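Local atomic coordinates of glucokinase (PDB entry 3VOV), a protein that phosphorylates hexose sugars such as glucose, probably at the expense of ATP, as a zinc-containing hexokinase of the ROK family. Residues B[101-106]-B[291-296]. Numbering follows the deposited sequence.
Sequences PVFLEN and LTAYLE
Phe103 has CG anti to its carbonyl carbon (chi1 -62°); its CB points from strand 102-106 toward helix 284-299, and this torsion sets the ring against Ala293 and Glu296. Glu296 has CG likewise anti to its carbonyl carbon, and its chain bends at chi2 (-86°). This lays the Glu296 side chain over one face of the ring. Glu296 CB forms a CH-pi contact, 3.7 Å from the centroid of the Phe103 ring. Glu296 CG lies 3.6 Å from Phe103 CD1, and the Glu296 carboxylate plane is 11° from the ring plane. At the CD2 side of the same ring, Ala293 CB approaches Phe103 CD2 at 4.1 Å. An alanine in place of Phe103 takes away the ring under Glu296 CB and CG, and would probably loosen the helix against the strand. In the actin-like ATPase fold of ROK kinases, strand 102-106 ends the order of a five-stranded mixed sheet, beside strand 61-65. Helix 284-299, near the C-terminus, packs on this sheet. Thr292 CG2 touches Phe103 CB at 4.0 Å. Thr292 OG1 is hydrogen-bonded to Gly288 O in the preceding helical turn. A water bridges the segments, donating to Glu105 OE2 (2.5 Å) and Thr292 OG1 (2.9 Å). Glu105 OE2 also forms a salt bridge with Arg148. Glu105 OE1 accepts the backbone N-H of Asn106 through its anti lone pair, and Asn109 ND2 is its second partner.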
loop_
_atom_site.group_PDB
_atom_site.type_symbol
_atom_site.label_atom_id
_atom_site.label_comp_id
_atom_site.label_asym_id
_atom_site.label_seq_id
_atom_site.Cartn_x
_atom_site.Cartn_y
_atom_site.Cartn_z
ATOM N N PRO B 101 -8.079 46.432 -14.065
ATOM C CA PRO B 101 -8.349 44.993 -14.198
ATOM C C PRO B 101 -7.683 44.228 -13.036
ATOM O O PRO B 101 -6.606 44.619 -12.555
ATOM C CB PRO B 101 -7.722 44.637 -15.556
ATOM C CG PRO B 101 -6.632 45.644 -15.738
ATOM C CD PRO B 101 -7.174 46.929 -15.114
ATOM N N VAL B 102 -8.376 43.204 -12.554
ATOM C CA VAL B 102 -7.933 42.387 -11.440
ATOM C C VAL B 102 -7.741 40.956 -11.964
ATOM O O VAL B 102 -8.617 40.428 -12.675
ATOM C CB VAL B 102 -8.991 42.395 -10.310
ATOM C CG1 VAL B 102 -8.658 41.346 -9.258
ATOM C CG2 VAL B 102 -9.100 43.771 -9.668
ATOM N N PHE B 103 -6.605 40.348 -11.603
ATOM C CA PHE B 103 -6.277 38.977 -11.974
ATOM C C PHE B 103 -6.116 38.131 -10.702
ATOM O O PHE B 103 -5.277 38.422 -9.852
ATOM C CB PHE B 103 -4.992 38.963 -12.839
ATOM C CG PHE B 103 -5.130 39.721 -14.152
ATOM C CD1 PHE B 103 -5.720 39.110 -15.254
ATOM C CD2 PHE B 103 -4.698 41.049 -14.261
ATOM C CE1 PHE B 103 -5.864 39.804 -16.470
ATOM C CE2 PHE B 103 -4.834 41.768 -15.471
ATOM C CZ PHE B 103 -5.409 41.138 -16.584
ATOM N N LEU B 104 -6.949 37.104 -10.562
ATOM C CA LEU B 104 -6.975 36.261 -9.376
ATOM C C LEU B 104 -6.007 35.089 -9.518
ATOM O O LEU B 104 -5.826 34.561 -10.610
ATOM C CB LEU B 104 -8.348 35.617 -9.264
ATOM C CG LEU B 104 -9.571 36.489 -9.058
ATOM C CD1 LEU B 104 -10.697 35.567 -8.559
ATOM C CD2 LEU B 104 -9.312 37.584 -8.054
ATOM N N GLU B 105 -5.437 34.645 -8.409
ATOM C CA GLU B 105 -4.606 33.466 -8.463
ATOM C C GLU B 105 -4.671 32.771 -7.106
ATOM O O GLU B 105 -4.851 33.416 -6.069
ATOM C CB GLU B 105 -3.174 33.839 -8.847
ATOM C CG GLU B 105 -2.192 32.616 -9.033
ATOM C CD GLU B 105 -2.702 31.609 -10.038
ATOM O OE1 GLU B 105 -3.529 30.726 -9.661
ATOM O OE2 GLU B 105 -2.263 31.685 -11.205
ATOM N N ASN B 106 -4.596 31.452 -7.132
ATOM C CA ASN B 106 -4.511 30.653 -5.913
ATOM C C ASN B 106 -3.152 30.951 -5.243
ATOM O O ASN B 106 -2.135 31.125 -5.927
ATOM C CB ASN B 106 -4.669 29.179 -6.319
ATOM C CG ASN B 106 -3.986 28.249 -5.384
ATOM O OD1 ASN B 106 -4.467 28.018 -4.262
ATOM N ND2 ASN B 106 -2.878 27.679 -5.818
ATOM N N LEU B 291 3.211 39.245 -9.861
ATOM C CA LEU B 291 3.655 38.686 -11.131
ATOM C C LEU B 291 2.528 38.180 -11.999
ATOM O O LEU B 291 2.582 38.257 -13.243
ATOM C CB LEU B 291 4.605 37.538 -10.905
ATOM C CG LEU B 291 6.052 37.871 -10.652
ATOM C CD1 LEU B 291 6.642 36.607 -9.968
ATOM C CD2 LEU B 291 6.744 38.187 -11.999
ATOM N N THR B 292 1.499 37.649 -11.363
ATOM C CA THR B 292 0.285 37.267 -12.107
ATOM C C THR B 292 -0.214 38.415 -12.961
ATOM O O THR B 292 -0.386 38.269 -14.176
ATOM C CB THR B 292 -0.818 36.697 -11.130
ATOM O OG1 THR B 292 -0.280 35.546 -10.495
ATOM C CG2 THR B 292 -2.112 36.302 -11.851
ATOM N N ALA B 293 -0.451 39.565 -12.334
ATOM C CA ALA B 293 -0.958 40.741 -13.076
ATOM C C ALA B 293 0.093 41.242 -14.093
ATOM O O ALA B 293 -0.226 41.656 -15.215
ATOM C CB ALA B 293 -1.330 41.875 -12.075
ATOM N N TYR B 294 1.351 41.238 -13.689
ATOM C CA TYR B 294 2.437 41.774 -14.539
ATOM C C TYR B 294 2.544 40.982 -15.862
ATOM O O TYR B 294 2.573 41.550 -17.000
ATOM C CB TYR B 294 3.766 41.732 -13.743
ATOM C CG TYR B 294 4.928 42.281 -14.543
ATOM C CD1 TYR B 294 5.689 41.464 -15.377
ATOM C CD2 TYR B 294 5.213 43.641 -14.506
ATOM C CE1 TYR B 294 6.780 42.013 -16.140
ATOM C CE2 TYR B 294 6.251 44.185 -15.246
ATOM C CZ TYR B 294 7.032 43.383 -16.045
ATOM O OH TYR B 294 8.029 44.004 -16.755
ATOM N N LEU B 295 2.606 39.661 -15.730
ATOM C CA LEU B 295 2.698 38.796 -16.891
ATOM C C LEU B 295 1.394 38.810 -17.706
ATOM O O LEU B 295 1.436 38.703 -18.900
ATOM C CB LEU B 295 3.096 37.362 -16.486
ATOM C CG LEU B 295 4.478 37.319 -15.805
ATOM C CD1 LEU B 295 4.732 35.968 -15.133
ATOM C CD2 LEU B 295 5.686 37.681 -16.760
ATOM N N GLU B 296 0.236 38.937 -17.075
ATOM C CA GLU B 296 -0.974 39.067 -17.877
ATOM C C GLU B 296 -0.932 40.321 -18.725
ATOM O O GLU B 296 -1.262 40.276 -19.896
ATOM C CB GLU B 296 -2.228 39.108 -17.005
ATOM C CG GLU B 296 -2.651 37.755 -16.553
ATOM C CD GLU B 296 -3.540 37.063 -17.598
ATOM O OE1 GLU B 296 -3.999 35.951 -17.292
ATOM O OE2 GLU B 296 -3.793 37.643 -18.691
HETATM O O HOH W 1 -0.653 33.282 -12.264
#